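Local coordinates for protein predicted phosphatase, HAD family (Clostridium acetobutylicum, PDB 3MC1) that is probably a phosphatase of the haloacid dehalogenase superfamily and carries a bound sodium ion in the crystal, at residues 23-28 against 71-76; 4-9 against 155-160. All blocks are in the same frame, centred on the assembly; numbering follows the deposited sequence.

Contact 1: residues 23-28 against 71-76; sequences TKSVKY and DYYRDY
Ser25 lays its CB over one face of the Tyr73 ring, a CH-pi contact with CB 3.5 Å from the Tyr73 ring centroid and displaced toward the CD1-CE1 rim, while Val26 CG2 reaches the edge of the same ring near its plane, 3.7 Å from Tyr73 CE1. Tyr76 meets the same serine differently: Ser25 OG lies in the plane of the Tyr76 ring at its edge, 3.1 Å from Tyr76 CD2, and is hydrogen-bonded to Gly21 O one turn back. At the edge of the Tyr28 ring sits the carbonyl oxygen Tyr72 O, 3.1 Å from Tyr28 CE2, and Tyr28 CD2 lies 3.9 Å from Tyr76 CB. Tyr76 CG is anti to its backbone N (chi1 180°), and the ring extends past Ser25 to Lys24, whose CD is 3.8 Å from Tyr76 OH. That hydroxyl is hydrogen-bonded to Glu84, and Lys24 NZ forms a salt bridge with Glu20. No hydrogen bond joins the segments, and the backbones come closest at Ser25, with Ser25 CA 4.8 Å from Tyr73 CA. The helix axes approach to 7.8 Å at 128°. The pair belongs to the helical insert after strand 6-9, consistent with the cap domain of HAD enzymes: helix 19-31 lies against helix 63-81, and helix 51-59 adds Phe55 against Val26 and Leu51 against Tyr73.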
ATOM      1  N   THR A  23     -12.118   4.133   4.486  1.00 16.47           N
ATOM      2  CA  THR A  23     -13.199   3.549   5.277  1.00 18.85           C
ATOM      3  C   THR A  23     -14.529   4.198   4.913  1.00 19.72           C
ATOM      4  O   THR A  23     -15.573   3.540   4.931  1.00 20.24           O
ATOM      5  CB  THR A  23     -12.945   3.673   6.800  1.00 18.37           C
ATOM      6  OG1 THR A  23     -12.740   5.044   7.153  1.00 21.14           O
ATOM      7  CG2 THR A  23     -11.727   2.842   7.207  1.00 19.24           C
ATOM      8  N   LYS A  24     -14.493   5.482   4.564  1.00 18.35           N
ATOM      9  CA  LYS A  24     -15.709   6.177   4.173  1.00 17.87           C
ATOM     10  C   LYS A  24     -16.220   5.673   2.821  1.00 16.52           C
ATOM     11  O   LYS A  24     -17.429   5.579   2.611  1.00 16.34           O
ATOM     12  CB  LYS A  24     -15.476   7.692   4.144  1.00 17.83           C
ATOM     13  CG  LYS A  24     -15.602   8.334   5.514  1.00 17.28           C
ATOM     14  CD  LYS A  24     -15.365   9.839   5.495  1.00 19.09           C
ATOM     15  CE  LYS A  24     -15.499  10.407   6.905  1.00 20.51           C
ATOM     16  NZ  LYS A  24     -15.343  11.886   6.961  1.00 20.41           N
ATOM     17  N   SER A  25     -15.305   5.331   1.914  1.00 13.56           N
ATOM     18  CA  SER A  25     -15.694   4.816   0.603  1.00 12.37           C
ATOM     19  C   SER A  25     -16.303   3.419   0.762  1.00 14.21           C
ATOM     20  O   SER A  25     -17.252   3.059   0.067  1.00 14.07           O
ATOM     21  CB  SER A  25     -14.483   4.758  -0.344  1.00 10.67           C
ATOM     22  OG  SER A  25     -13.940   6.052  -0.551  1.00 11.68           O
ATOM     23  N   VAL A  26     -15.748   2.632   1.676  1.00 14.45           N
ATOM     24  CA  VAL A  26     -16.265   1.293   1.925  1.00 15.91           C
ATOM     25  C   VAL A  26     -17.653   1.405   2.568  1.00 18.27           C
ATOM     26  O   VAL A  26     -18.578   0.699   2.178  1.00 19.03           O
ATOM     27  CB  VAL A  26     -15.329   0.504   2.863  1.00 15.34           C
ATOM     28  CG1 VAL A  26     -15.908  -0.885   3.149  1.00 14.92           C
ATOM     29  CG2 VAL A  26     -13.949   0.395   2.223  1.00 13.77           C
ATOM     30  N   LYS A  27     -17.792   2.299   3.546  1.00 20.37           N
ATOM     31  CA  LYS A  27     -19.078   2.487   4.215  1.00 23.83           C
ATOM     32  C   LYS A  27     -20.122   2.936   3.203  1.00 25.13           C
ATOM     33  O   LYS A  27     -21.268   2.482   3.239  1.00 25.44           O
ATOM     34  CB  LYS A  27     -18.971   3.524   5.337  1.00 24.99           C
ATOM     35  CG  LYS A  27     -20.304   3.800   6.021  1.00 27.66           C
ATOM     36  CD  LYS A  27     -20.247   5.054   6.881  1.00 31.77           C
ATOM     37  CE  LYS A  27     -20.041   4.736   8.352  1.00 34.04           C
ATOM     38  NZ  LYS A  27     -21.280   4.178   8.979  1.00 37.06           N
ATOM     39  N   TYR A  28     -19.723   3.833   2.303  1.00 24.82           N
ATOM     40  CA  TYR A  28     -20.632   4.327   1.271  1.00 23.98           C
ATOM     41  C   TYR A  28     -21.091   3.168   0.394  1.00 24.42           C
ATOM     42  O   TYR A  28     -22.261   3.086   0.014  1.00 24.05           O
ATOM     43  CB  TYR A  28     -19.942   5.367   0.385  1.00 21.69           C
ATOM     44  CG  TYR A  28     -20.737   5.681  -0.859  1.00 20.36           C
ATOM     45  CD1 TYR A  28     -21.846   6.524  -0.804  1.00 21.44           C
ATOM     46  CD2 TYR A  28     -20.420   5.089  -2.084  1.00 19.88           C
ATOM     47  CE1 TYR A  28     -22.625   6.771  -1.932  1.00 19.52           C
ATOM     48  CE2 TYR A  28     -21.192   5.328  -3.223  1.00 18.39           C
ATOM     49  CZ  TYR A  28     -22.296   6.169  -3.134  1.00 21.10           C
ATOM     50  OH  TYR A  28     -23.085   6.397  -4.239  1.00 19.03           O
ATOM     51  N   ASP A  71     -17.132  -0.634  -7.524  1.00 19.76           N
ATOM     52  CA  ASP A  71     -17.557   0.531  -8.290  1.00 19.93           C
ATOM     53  C   ASP A  71     -18.221   1.594  -7.422  1.00 19.25           C
ATOM     54  O   ASP A  71     -17.982   2.786  -7.621  1.00 17.42           O
ATOM     55  CB  ASP A  71     -18.491   0.115  -9.427  1.00 25.40           C
ATOM     56  CG  ASP A  71     -17.760  -0.606 -10.529  1.00 28.61           C
ATOM     57  OD1 ASP A  71     -16.607  -0.219 -10.815  1.00 32.12           O
ATOM     58  OD2 ASP A  71     -18.327  -1.549 -11.117  1.00 35.49           O
ATOM     59  N   TYR A  72     -19.051   1.179  -6.462  1.00 19.44           N
ATOM     60  CA  TYR A  72     -19.699   2.147  -5.575  1.00 19.03           C
ATOM     61  C   TYR A  72     -18.614   2.850  -4.766  1.00 17.61           C
ATOM     62  O   TYR A  72     -18.642   4.064  -4.572  1.00 18.39           O
ATOM     63  CB  TYR A  72     -20.659   1.470  -4.595  1.00 23.18           C
ATOM     64  CG  TYR A  72     -21.906   0.887  -5.210  1.00 27.31           C
ATOM     65  CD1 TYR A  72     -22.569   1.539  -6.248  1.00 29.47           C
ATOM     66  CD2 TYR A  72     -22.443  -0.308  -4.731  1.00 29.73           C
ATOM     67  CE1 TYR A  72     -23.739   1.012  -6.796  1.00 32.10           C
ATOM     68  CE2 TYR A  72     -23.608  -0.843  -5.268  1.00 32.68           C
ATOM     69  CZ  TYR A  72     -24.249  -0.179  -6.302  1.00 33.91           C
ATOM     70  OH  TYR A  72     -25.390  -0.718  -6.852  1.00 37.30           O
ATOM     71  N   TYR A  73     -17.675   2.057  -4.272  1.00 14.91           N
ATOM     72  CA  TYR A  73     -16.557   2.562  -3.493  1.00 14.01           C
ATOM     73  C   TYR A  73     -15.889   3.680  -4.292  1.00 13.06           C
ATOM     74  O   TYR A  73     -15.664   4.776  -3.778  1.00 13.06           O
ATOM     75  CB  TYR A  73     -15.567   1.421  -3.251  1.00 12.84           C
ATOM     76  CG  TYR A  73     -14.219   1.827  -2.687  1.00 13.17           C
ATOM     77  CD1 TYR A  73     -13.911   1.593  -1.353  1.00 14.65           C
ATOM     78  CD2 TYR A  73     -13.226   2.383  -3.510  1.00 12.44           C
ATOM     79  CE1 TYR A  73     -12.647   1.887  -0.844  1.00 14.13           C
ATOM     80  CE2 TYR A  73     -11.959   2.689  -3.008  1.00 12.25           C
ATOM     81  CZ  TYR A  73     -11.678   2.432  -1.676  1.00 13.96           C
ATOM     82  OH  TYR A  73     -10.423   2.678  -1.172  1.00 13.28           O
ATOM     83  N   ARG A  74     -15.598   3.403  -5.562  1.00 11.83           N
ATOM     84  CA  ARG A  74     -14.929   4.384  -6.412  1.00 13.30           C
ATOM     85  C   ARG A  74     -15.724   5.644  -6.719  1.00 15.91           C
ATOM     86  O   ARG A  74     -15.131   6.703  -6.904  1.00 13.18           O
ATOM     87  CB  ARG A  74     -14.454   3.719  -7.698  1.00 13.99           C
ATOM     88  CG  ARG A  74     -13.282   2.774  -7.437  1.00 14.32           C
ATOM     89  CD  ARG A  74     -12.928   1.953  -8.653  1.00 15.47           C
ATOM     90  NE  ARG A  74     -11.820   1.041  -8.383  1.00 15.00           N
ATOM     91  CZ  ARG A  74     -11.407   0.105  -9.230  1.00 16.64           C
ATOM     92  NH1 ARG A  74     -12.018  -0.042 -10.399  1.00 17.82           N
ATOM     93  NH2 ARG A  74     -10.388  -0.682  -8.916  1.00 15.96           N
ATOM     94  N   ASP A  75     -17.053   5.538  -6.774  1.00 16.11           N
ATOM     95  CA  ASP A  75     -17.887   6.710  -7.027  1.00 17.34           C
ATOM     96  C   ASP A  75     -17.554   7.771  -5.996  1.00 16.63           C
ATOM     97  O   ASP A  75     -17.519   8.965  -6.307  1.00 18.51           O
ATOM     98  CB  ASP A  75     -19.383   6.385  -6.902  1.00 21.01           C
ATOM     99  CG  ASP A  75     -19.838   5.319  -7.870  1.00 23.91           C
ATOM    100  OD1 ASP A  75     -19.337   5.290  -9.013  1.00 27.00           O
ATOM    101  OD2 ASP A  75     -20.719   4.521  -7.488  1.00 28.31           O
ATOM    102  N   TYR A  76     -17.327   7.329  -4.763  1.00 15.59           N
ATOM    103  CA  TYR A  76     -17.001   8.232  -3.672  1.00 15.41           C
ATOM    104  C   TYR A  76     -15.494   8.493  -3.535  1.00 14.47           C
ATOM    105  O   TYR A  76     -15.071   9.619  -3.270  1.00 12.00           O
ATOM    106  CB  TYR A  76     -17.519   7.668  -2.353  1.00 15.05           C
ATOM    107  CG  TYR A  76     -17.215   8.553  -1.167  1.00 17.91           C
ATOM    108  CD1 TYR A  76     -18.062   9.611  -0.817  1.00 19.38           C
ATOM    109  CD2 TYR A  76     -16.052   8.365  -0.417  1.00 17.30           C
ATOM    110  CE1 TYR A  76     -17.752  10.459   0.251  1.00 20.55           C
ATOM    111  CE2 TYR A  76     -15.735   9.201   0.643  1.00 17.89           C
ATOM    112  CZ  TYR A  76     -16.584  10.245   0.976  1.00 21.52           C
ATOM    113  OH  TYR A  76     -16.265  11.060   2.038  1.00 21.85           O
TER

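Contact 2: residues 4-9 against 155-160; sequences YNYVLF and LNIKSD
Ile157 turns CG1 anti to its carbonyl carbon (chi1 -57°) and Tyr6 does the same with CG (chi1 -70°), and these torsions, with the CB atoms of both residues pointing toward the other segment, bring the isoleucine onto the tyrosine ring. The setting is the parallel sheet of the Rossmann-like HAD fold: strand 6-9 is an inner strand, and 155-160 is the loop that leads from helix 144-155 into the adjacent strand 162-166. Ile157 CG1 stands over the centre of the ring, 3.7 Å from the Tyr6 ring centroid and only 5° off the normal, a CH-pi contact. Its two methyl groups serve different parts of the same ring: Ile157 CD1 comes within 3.5 Å of Tyr6 CD1, whereas Ile157 CG2 is 3.9 Å from Tyr6 CD2. The branched side chain therefore spreads across the ring rather than touching it at one point. Farther along the strand, Leu8 extends the apolar patch more loosely, with Leu8 CD1 4.3 Å from Ile157 CD1, and it also packs on Ile148 of helix 144-155. The turn that delivers Ile157 is a Schellman motif, in which Asn156, with positive phi, ends the helix and Ile157 N bonds to Met152 O. No hydrogen bond links the segments themselves; strand 6-9 is paired instead with its neighbours, Tyr6 with Asp161 and Ile163, Val7 with His104 and Val106. At the start of segment 4-9 the contact thins to a single approach, Tyr4 CB 4.2 Å from Asp160 O.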
ATOM      1  N   TYR A   4      22.210  -2.316  -1.937  1.00 36.17           N
ATOM      2  CA  TYR A   4      21.082  -2.496  -2.837  1.00 32.31           C
ATOM      3  C   TYR A   4      20.670  -1.077  -3.242  1.00 30.30           C
ATOM      4  O   TYR A   4      20.831  -0.130  -2.469  1.00 28.95           O
ATOM      5  CB  TYR A   4      19.952  -3.283  -2.148  1.00 31.93           C
ATOM      6  CG  TYR A   4      19.369  -2.637  -0.917  1.00 32.27           C
ATOM      7  CD1 TYR A   4      18.367  -1.672  -1.025  1.00 31.76           C
ATOM      8  CD2 TYR A   4      19.845  -2.957   0.359  1.00 32.36           C
ATOM      9  CE1 TYR A   4      17.855  -1.035   0.099  1.00 30.79           C
ATOM     10  CE2 TYR A   4      19.335  -2.321   1.494  1.00 32.24           C
ATOM     11  CZ  TYR A   4      18.342  -1.360   1.351  1.00 30.78           C
ATOM     12  OH  TYR A   4      17.836  -0.707   2.456  1.00 30.63           O
ATOM     13  N   ASN A   5      20.170  -0.927  -4.463  1.00 27.97           N
ATOM     14  CA  ASN A   5      19.815   0.391  -4.979  1.00 27.13           C
ATOM     15  C   ASN A   5      18.338   0.766  -5.016  1.00 25.20           C
ATOM     16  O   ASN A   5      18.005   1.937  -5.193  1.00 25.66           O
ATOM     17  CB  ASN A   5      20.377   0.536  -6.396  1.00 28.44           C
ATOM     18  CG  ASN A   5      21.890   0.505  -6.430  1.00 31.07           C
ATOM     19  OD1 ASN A   5      22.552   1.434  -5.967  1.00 32.63           O
ATOM     20  ND2 ASN A   5      22.448  -0.571  -6.972  1.00 32.67           N
ATOM     21  N   TYR A   6      17.458  -0.211  -4.849  1.00 21.56           N
ATOM     22  CA  TYR A   6      16.030   0.070  -4.928  1.00 20.20           C
ATOM     23  C   TYR A   6      15.251  -0.164  -3.651  1.00 18.33           C
ATOM     24  O   TYR A   6      15.505  -1.112  -2.910  1.00 17.65           O
ATOM     25  CB  TYR A   6      15.415  -0.757  -6.050  1.00 20.63           C
ATOM     26  CG  TYR A   6      15.831  -0.325  -7.434  1.00 24.71           C
ATOM     27  CD1 TYR A   6      15.054   0.573  -8.171  1.00 25.82           C
ATOM     28  CD2 TYR A   6      16.985  -0.842  -8.027  1.00 25.21           C
ATOM     29  CE1 TYR A   6      15.412   0.939  -9.473  1.00 27.97           C
ATOM     30  CE2 TYR A   6      17.352  -0.482  -9.322  1.00 28.40           C
ATOM     31  CZ  TYR A   6      16.560   0.405 -10.040  1.00 29.07           C
ATOM     32  OH  TYR A   6      16.913   0.739 -11.328  1.00 32.00           O
ATOM     33  N   VAL A   7      14.295   0.725  -3.407  1.00 16.42           N
ATOM     34  CA  VAL A   7      13.444   0.642  -2.237  1.00 14.27           C
ATOM     35  C   VAL A   7      11.991   0.777  -2.719  1.00 14.70           C
ATOM     36  O   VAL A   7      11.593   1.832  -3.219  1.00 13.94           O
ATOM     37  CB  VAL A   7      13.745   1.783  -1.240  1.00 12.03           C
ATOM     38  CG1 VAL A   7      12.880   1.618  -0.001  1.00 12.37           C
ATOM     39  CG2 VAL A   7      15.246   1.801  -0.851  1.00 13.50           C
ATOM     40  N   LEU A   8      11.225  -0.305  -2.600  1.00 15.88           N
ATOM     41  CA  LEU A   8       9.809  -0.303  -2.983  1.00 12.64           C
ATOM     42  C   LEU A   8       8.957  -0.036  -1.736  1.00 12.92           C
ATOM     43  O   LEU A   8       9.236  -0.553  -0.659  1.00 10.05           O
ATOM     44  CB  LEU A   8       9.417  -1.647  -3.609  1.00 12.62           C
ATOM     45  CG  LEU A   8       9.735  -1.851  -5.099  1.00 12.47           C
ATOM     46  CD1 LEU A   8      11.241  -1.764  -5.345  1.00 12.88           C
ATOM     47  CD2 LEU A   8       9.183  -3.205  -5.565  1.00 11.70           C
ATOM     48  N   PHE A   9       7.920   0.782  -1.897  1.00 10.05           N
ATOM     49  CA  PHE A   9       7.028   1.156  -0.803  1.00  9.90           C
ATOM     50  C   PHE A   9       5.580   0.892  -1.185  1.00  9.57           C
ATOM     51  O   PHE A   9       5.195   1.080  -2.345  1.00  8.60           O
ATOM     52  CB  PHE A   9       7.089   2.666  -0.525  1.00  9.81           C
ATOM     53  CG  PHE A   9       8.410   3.173   0.015  1.00 13.81           C
ATOM     54  CD1 PHE A   9       8.603   3.331   1.383  1.00 13.98           C
ATOM     55  CD2 PHE A   9       9.424   3.574  -0.856  1.00 15.27           C
ATOM     56  CE1 PHE A   9       9.792   3.897   1.879  1.00 18.14           C
ATOM     57  CE2 PHE A   9      10.608   4.134  -0.376  1.00 17.77           C
ATOM     58  CZ  PHE A   9      10.793   4.300   0.993  1.00 17.31           C
ATOM     59  N   LEU A 155      11.262  -2.110 -14.370  1.00 22.33           N
ATOM     60  CA  LEU A 155      12.469  -1.338 -14.095  1.00 23.13           C
ATOM     61  C   LEU A 155      13.725  -2.200 -14.131  1.00 24.13           C
ATOM     62  O   LEU A 155      14.823  -1.716 -13.880  1.00 23.52           O
ATOM     63  CB  LEU A 155      12.344  -0.666 -12.725  1.00 24.32           C
ATOM     64  CG  LEU A 155      11.269   0.420 -12.610  1.00 25.50           C
ATOM     65  CD1 LEU A 155      10.788   0.562 -11.166  1.00 27.27           C
ATOM     66  CD2 LEU A 155      11.847   1.720 -13.116  1.00 26.32           C
ATOM     67  N   ASN A 156      13.549  -3.479 -14.443  1.00 25.38           N
ATOM     68  CA  ASN A 156      14.654  -4.428 -14.494  1.00 28.04           C
ATOM     69  C   ASN A 156      15.423  -4.443 -13.171  1.00 28.59           C
ATOM     70  O   ASN A 156      16.647  -4.295 -13.138  1.00 30.19           O
ATOM     71  CB  ASN A 156      15.599  -4.085 -15.645  1.00 30.09           C
ATOM     72  CG  ASN A 156      16.601  -5.181 -15.909  1.00 33.51           C
ATOM     73  OD1 ASN A 156      16.224  -6.335 -16.119  1.00 33.29           O
ATOM     74  ND2 ASN A 156      17.884  -4.832 -15.898  1.00 34.13           N
ATOM     75  N   ILE A 157      14.681  -4.624 -12.087  1.00 26.95           N
ATOM     76  CA  ILE A 157      15.232  -4.672 -10.743  1.00 25.67           C
ATOM     77  C   ILE A 157      15.459  -6.135 -10.352  1.00 27.00           C
ATOM     78  O   ILE A 157      14.586  -6.985 -10.556  1.00 26.44           O
ATOM     79  CB  ILE A 157      14.246  -4.032  -9.728  1.00 25.46           C
ATOM     80  CG1 ILE A 157      13.942  -2.592 -10.142  1.00 23.40           C
ATOM     81  CG2 ILE A 157      14.830  -4.081  -8.316  1.00 24.90           C
ATOM     82  CD1 ILE A 157      12.849  -1.934  -9.318  1.00 23.42           C
ATOM     83  N   LYS A 158      16.631  -6.425  -9.798  1.00 28.65           N
ATOM     84  CA  LYS A 158      16.958  -7.780  -9.372  1.00 29.04           C
ATOM     85  C   LYS A 158      16.633  -7.943  -7.894  1.00 28.21           C
ATOM     86  O   LYS A 158      16.688  -6.981  -7.128  1.00 27.28           O
ATOM     87  CB  LYS A 158      18.446  -8.080  -9.605  1.00 30.92           C
ATOM     88  CG  LYS A 158      18.897  -8.013 -11.055  1.00 33.89           C
ATOM     89  CD  LYS A 158      18.154  -9.015 -11.928  1.00 36.04           C
ATOM     90  CE  LYS A 158      18.746  -9.052 -13.327  1.00 38.21           C
ATOM     91  NZ  LYS A 158      18.762  -7.704 -13.961  1.00 40.08           N
ATOM     92  N   SER A 159      16.307  -9.170  -7.501  1.00 28.50           N
ATOM     93  CA  SER A 159      15.962  -9.482  -6.119  1.00 29.96           C
ATOM     94  C   SER A 159      17.034  -9.118  -5.097  1.00 31.02           C
ATOM     95  O   SER A 159      16.730  -8.853  -3.933  1.00 31.73           O
ATOM     96  CB  SER A 159      15.632 -10.971  -5.998  1.00 31.84           C
ATOM     97  OG  SER A 159      14.474 -11.286  -6.750  1.00 36.78           O
ATOM     98  N   ASP A 160      18.291  -9.101  -5.526  1.00 30.93           N
ATOM     99  CA  ASP A 160      19.383  -8.781  -4.618  1.00 30.83           C
ATOM    100  C   ASP A 160      19.732  -7.297  -4.645  1.00 29.03           C
ATOM    101  O   ASP A 160      20.757  -6.880  -4.103  1.00 29.28           O
ATOM    102  CB  ASP A 160      20.616  -9.622  -4.973  1.00 34.16           C
ATOM    103  CG  ASP A 160      21.223  -9.238  -6.311  1.00 38.37           C
ATOM    104  OD1 ASP A 160      20.490  -8.713  -7.177  1.00 39.73           O
ATOM    105  OD2 ASP A 160      22.435  -9.477  -6.504  1.00 40.90           O
TER

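Contacts 1 and 2 lie on opposite sides of the chain's centre, their centres 33 Å apart and their nearest atoms about 16 Å apart. They are joined through the chain: strand 6-9 of contact 2 is followed by helix 19-31 of contact 1. Between these two elements lie Asp10 and Asp12, which with Asp167 bind the sodium ion; their sequence fits the DxDx(T/V) pattern of HAD enzymes, consistent with an active site there. The side chain of Tyr73 is about 11 Å from the sodium and that of Leu8 about 12 Å, so the ion is at similar distance from both contacts, touching neither. The Tyr73 side chain is about 4 Å from a glycerol, probably from the crystallisation liquor.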